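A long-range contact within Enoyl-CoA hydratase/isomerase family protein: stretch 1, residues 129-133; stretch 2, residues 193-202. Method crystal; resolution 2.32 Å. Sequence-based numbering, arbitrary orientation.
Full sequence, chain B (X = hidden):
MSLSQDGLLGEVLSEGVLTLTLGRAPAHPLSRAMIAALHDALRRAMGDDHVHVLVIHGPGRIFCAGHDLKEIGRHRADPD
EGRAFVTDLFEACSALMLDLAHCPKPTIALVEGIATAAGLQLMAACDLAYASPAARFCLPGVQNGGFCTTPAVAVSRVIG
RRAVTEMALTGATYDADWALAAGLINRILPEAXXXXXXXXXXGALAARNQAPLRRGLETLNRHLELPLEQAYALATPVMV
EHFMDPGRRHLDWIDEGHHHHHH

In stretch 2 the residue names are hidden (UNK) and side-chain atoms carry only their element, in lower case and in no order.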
ATOM      1  N   ALA B 129       3.608   2.507 -16.264  1.00 21.07           N
ATOM      2  CA  ALA B 129       2.502   3.063 -17.043  1.00 20.09           C
ATOM      3  C   ALA B 129       2.623   4.580 -17.113  1.00 19.96           C
ATOM      4  O   ALA B 129       2.773   5.252 -16.087  1.00 21.08           O
ATOM      5  CB  ALA B 129       1.155   2.667 -16.438  1.00 18.38           C
ATOM      6  N   TYR B 130       2.626   5.104 -18.335  1.00 17.63           N
ATOM      7  CA  TYR B 130       2.744   6.543 -18.578  1.00 18.40           C
ATOM      8  C   TYR B 130       1.550   7.034 -19.385  1.00 18.45           C
ATOM      9  O   TYR B 130       1.206   6.470 -20.436  1.00 18.01           O
ATOM     10  CB  TYR B 130       4.068   6.867 -19.291  1.00 16.26           C
ATOM     11  CG  TYR B 130       5.280   6.494 -18.470  1.00 19.07           C
ATOM     12  CD1 TYR B 130       5.832   7.399 -17.538  1.00 18.48           C
ATOM     13  CD2 TYR B 130       5.821   5.188 -18.533  1.00 18.72           C
ATOM     14  CE1 TYR B 130       6.889   7.008 -16.669  1.00 19.49           C
ATOM     15  CE2 TYR B 130       6.868   4.785 -17.675  1.00 18.95           C
ATOM     16  CZ  TYR B 130       7.393   5.696 -16.740  1.00 19.39           C
ATOM     17  OH  TYR B 130       8.348   5.270 -15.842  1.00 21.47           O
ATOM     18  N   ALA B 131       0.917   8.078 -18.875  1.00 19.50           N
ATOM     19  CA  ALA B 131      -0.257   8.634 -19.518  1.00 20.43           C
ATOM     20  C   ALA B 131      -0.181  10.100 -19.908  1.00 21.06           C
ATOM     21  O   ALA B 131       0.706  10.838 -19.471  1.00 22.03           O
ATOM     22  CB  ALA B 131      -1.479   8.386 -18.644  1.00 20.51           C
ATOM     23  N   SER B 132      -1.100  10.483 -20.794  1.00 22.58           N
ATOM     24  CA  SER B 132      -1.260  11.859 -21.272  1.00 22.11           C
ATOM     25  C   SER B 132      -2.357  12.420 -20.360  1.00 22.72           C
ATOM     26  O   SER B 132      -3.016  11.638 -19.672  1.00 23.31           O
ATOM     27  CB  SER B 132      -1.728  11.859 -22.743  1.00 21.83           C
ATOM     28  OG  SER B 132      -3.129  11.638 -22.882  1.00 22.57           O
ATOM     29  N   PRO B 133      -2.554  13.763 -20.314  1.00 23.52           N
ATOM     30  CA  PRO B 133      -3.614  14.299 -19.443  1.00 23.68           C
ATOM     31  C   PRO B 133      -5.050  13.888 -19.757  1.00 23.44           C
ATOM     32  O   PRO B 133      -5.861  13.772 -18.842  1.00 26.44           O
ATOM     33  CB  PRO B 133      -3.421  15.802 -19.564  1.00 22.46           C
ATOM     34  CG  PRO B 133      -1.963  15.914 -19.653  1.00 22.87           C
ATOM     35  CD  PRO B 133      -1.638  14.858 -20.691  1.00 23.54           C
ATOM     36  N   UNK B 193       5.079  14.749 -25.964  1.00 26.11           N
ATOM     37  CA  UNK B 193       6.295  14.228 -25.340  1.00 27.94           C
ATOM     38  C   UNK B 193       6.194  12.786 -24.850  1.00 28.01           C
ATOM     39  O   UNK B 193       7.217  12.167 -24.572  1.00 28.50           O
ATOM     40  c   UNK B 193       6.720  15.133 -24.193  1.00 25.32           C
ATOM     41  N   UNK B 194       4.969  12.256 -24.788  1.00 30.09           N
ATOM     42  CA  UNK B 194       4.691  10.891 -24.314  1.00 30.58           C
ATOM     43  C   UNK B 194       5.422   9.768 -25.053  1.00 30.20           C
ATOM     44  O   UNK B 194       6.027   8.907 -24.415  1.00 29.16           O
ATOM     45  c   UNK B 194       3.021   9.497 -22.022  1.00 33.41           C
ATOM     46  c   UNK B 194       1.143   9.308 -23.643  1.00 31.44           C
ATOM     47  c   UNK B 194       3.176  10.618 -24.289  1.00 30.20           C
ATOM     48  c   UNK B 194       2.646   9.406 -23.504  1.00 32.10           C
ATOM     49  N   UNK B 195       5.421   9.826 -26.384  1.00 31.68           N
ATOM     50  CA  UNK B 195       6.079   8.825 -27.223  1.00 33.59           C
ATOM     51  C   UNK B 195       7.597   8.775 -27.013  1.00 34.29           C
ATOM     52  O   UNK B 195       8.162   7.687 -26.878  1.00 34.65           O
ATOM     53  c   UNK B 195       5.752   9.060 -28.691  1.00 33.63           C
ATOM     54  N   UNK B 196       8.234   9.948 -26.934  1.00 35.04           N
ATOM     55  CA  UNK B 196       9.689  10.040 -26.722  1.00 36.11           C
ATOM     56  C   UNK B 196      10.087   9.602 -25.321  1.00 33.53           C
ATOM     57  O   UNK B 196      11.055   8.868 -25.165  1.00 35.12           O
ATOM     58  o   UNK B 196       9.487  12.411 -26.176  1.00 41.05           O
ATOM     59  c   UNK B 196      10.226  11.843 -28.411  1.00 38.86           C
ATOM     60  c   UNK B 196      10.250  11.468 -26.940  1.00 37.77           C
ATOM     61  N   UNK B 197       9.306  10.023 -24.323  1.00 32.30           N
ATOM     62  CA  UNK B 197       9.547   9.691 -22.917  1.00 30.17           C
ATOM     63  C   UNK B 197       9.644   8.182 -22.692  1.00 28.90           C
ATOM     64  O   UNK B 197      10.588   7.715 -22.061  1.00 30.05           O
ATOM     65  n   UNK B 197       8.804   9.432 -18.469  1.00 33.41           N
ATOM     66  c   UNK B 197       8.692  10.086 -20.560  1.00 31.54           C
ATOM     67  c   UNK B 197       8.310   9.106 -19.707  1.00 30.72           C
ATOM     68  c   UNK B 197       9.465  10.572 -18.558  1.00 33.91           C
ATOM     69  n   UNK B 197       9.412  10.989 -19.811  1.00 32.99           N
ATOM     70  c   UNK B 197       8.447  10.273 -22.028  1.00 30.40           C
ATOM     71  N   UNK B 198       8.657   7.450 -23.214  1.00 28.16           N
ATOM     72  CA  UNK B 198       8.581   5.994 -23.113  1.00 26.04           C
ATOM     73  C   UNK B 198       9.712   5.335 -23.904  1.00 26.28           C
ATOM     74  O   UNK B 198      10.382   4.447 -23.389  1.00 26.27           O
ATOM     75  c   UNK B 198       7.144   3.947 -23.666  1.00 25.84           C
ATOM     76  c   UNK B 198       6.112   5.976 -22.651  1.00 25.87           C
ATOM     77  c   UNK B 198       7.192   5.481 -23.594  1.00 26.82           C
ATOM     78  N   UNK B 199       9.964   5.829 -25.116  1.00 25.85           N
ATOM     79  CA  UNK B 199      11.019   5.295 -25.982  1.00 26.48           C
ATOM     80  C   UNK B 199      12.429   5.455 -25.395  1.00 26.31           C
ATOM     81  O   UNK B 199      13.246   4.536 -25.489  1.00 27.85           O
ATOM     82  c   UNK B 199      10.935   5.926 -27.365  1.00 23.92           C
ATOM     83  N   UNK B 200      12.679   6.590 -24.738  1.00 27.27           N
ATOM     84  CA  UNK B 200      13.978   6.889 -24.109  1.00 26.99           C
ATOM     85  C   UNK B 200      14.159   6.102 -22.817  1.00 26.71           C
ATOM     86  O   UNK B 200      15.249   5.600 -22.537  1.00 24.98           O
ATOM     87  o   UNK B 200      13.741  10.436 -24.965  1.00 32.80           O
ATOM     88  c   UNK B 200      14.163   9.263 -25.049  1.00 29.47           C
ATOM     89  c   UNK B 200      14.117   8.391 -23.798  1.00 27.33           C
ATOM     90  o   UNK B 200      14.614   8.789 -26.114  1.00 32.13           O
ATOM     91  N   UNK B 201      13.069   5.989 -22.053  1.00 26.39           N
ATOM     92  CA  UNK B 201      13.043   5.275 -20.779  1.00 27.39           C
ATOM     93  C   UNK B 201      13.225   3.767 -21.019  1.00 26.33           C
ATOM     94  O   UNK B 201      13.993   3.114 -20.311  1.00 27.63           O
ATOM     95  c   UNK B 201      11.727   5.574 -20.060  1.00 28.70           C
ATOM     96  c   UNK B 201      10.724   4.033 -18.391  1.00 30.58           C
ATOM     97  c   UNK B 201      10.891   6.472 -17.886  1.00 33.25           C
ATOM     98  c   UNK B 201      11.556   5.284 -18.570  1.00 30.87           C
ATOM     99  N   UNK B 202      12.550   3.248 -22.049  1.00 23.93           N
ATOM    100  CA  UNK B 202      12.644   1.841 -22.435  1.00 23.83           C
ATOM    101  C   UNK B 202      14.017   1.548 -23.052  1.00 24.32           C
ATOM    102  O   UNK B 202      14.648   0.538 -22.711  1.00 22.69           O
ATOM    103  c   UNK B 202      11.526   1.475 -23.417  1.00 23.59           C
TER

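Stretch 2 can be read position by position from its atoms against the strand 129-131 and the two residues that follow it. Position 193 carries a single side-chain carbon, whose CB comes no nearer to stretch 1 than 8.8 Å, from A131 O; one carbon and nothing beyond it is alanine, A193.

At position 194 there are four carbons, forked at the second, and the CA-to-CB bond points toward the strand. One branch tip lies near the end of the strand and the other beside residue 132. A four-carbon chain forked at its second atom is leucine, L194. Its CD1 sits 3.9 Å from Y130 CB and 3.7 Å from A131 O, while CD2 lies 3.9 Å from S132 CB, so the two methyls spread along the strand and past its end. The rotamer, t at chi1 and p at chi2, holds the fork there.

Position 195 again has one carbon, out of reach of stretch 1 and exposed: alanine, A195. Position 196 has one carbon bearing one oxygen and one carbon, a beta-branched hydroxyl side chain, likewise out of reach; this is threonine, T196.

Position 197 shows one carbon followed by a five-membered ring of three carbons and two nitrogens, which approaches the tyrosine ring of stretch 1. An imidazole identifies histidine, H197. Its NE2 is 3.6 Å from Y130 CE1, and that tyrosine atom lies at the edge of the imidazole, near its plane. The ring centroids are 5.0 Å apart with planes at 57°, an oblique pairing.

Position 198 has three carbons, two of them carried on the first, with CA-to-CB directed sideways; one branch carbon packs against the base of the tyrosine side chain of stretch 1. Such a short fork without oxygen is valine, V198. In rotamer t, its CG2 reaches to 4.0 Å from Y130 CB.

Position 199 has a single carbon out of reach, hence alanine, A199. At 200 there are two carbons, the second carrying two oxygens; this carboxylate is aspartate, D200, exposed and without contact to stretch 1.

Position 201 repeats the pattern of four carbons forked at the second, with CA-to-CB directed toward stretch 1; a branch tip meets the far end of the tyrosine. It is leucine, L201, whose CD1 lies 3.5 Å from Y130 OH and 3.8 Å from Y130 CZ. The last position, 202, has one carbon, too far away for contact: alanine, A202.

The helix runs nearly antiparallel to the strand, at 161°, with axes 9.3 Å apart at closest approach. Its contacting residues, L194, H197, V198 and L201, recur at intervals of three and four, which places them along one side of the helix. Y130 is the centre of the contact, touching all four: L194 and V198 pack against its CB, and V198, H197 and L201 lie obliquely about its ring. No hydrogen bond crosses between the stretches, and Y130 OH is satisfied elsewhere in the structure. The contact, burying 294 Å² in total, therefore rests mainly on packing around Y130, with L194 reaching on to A131 and S132.

Stretch 2, residues 193-202: ALATHVADLA
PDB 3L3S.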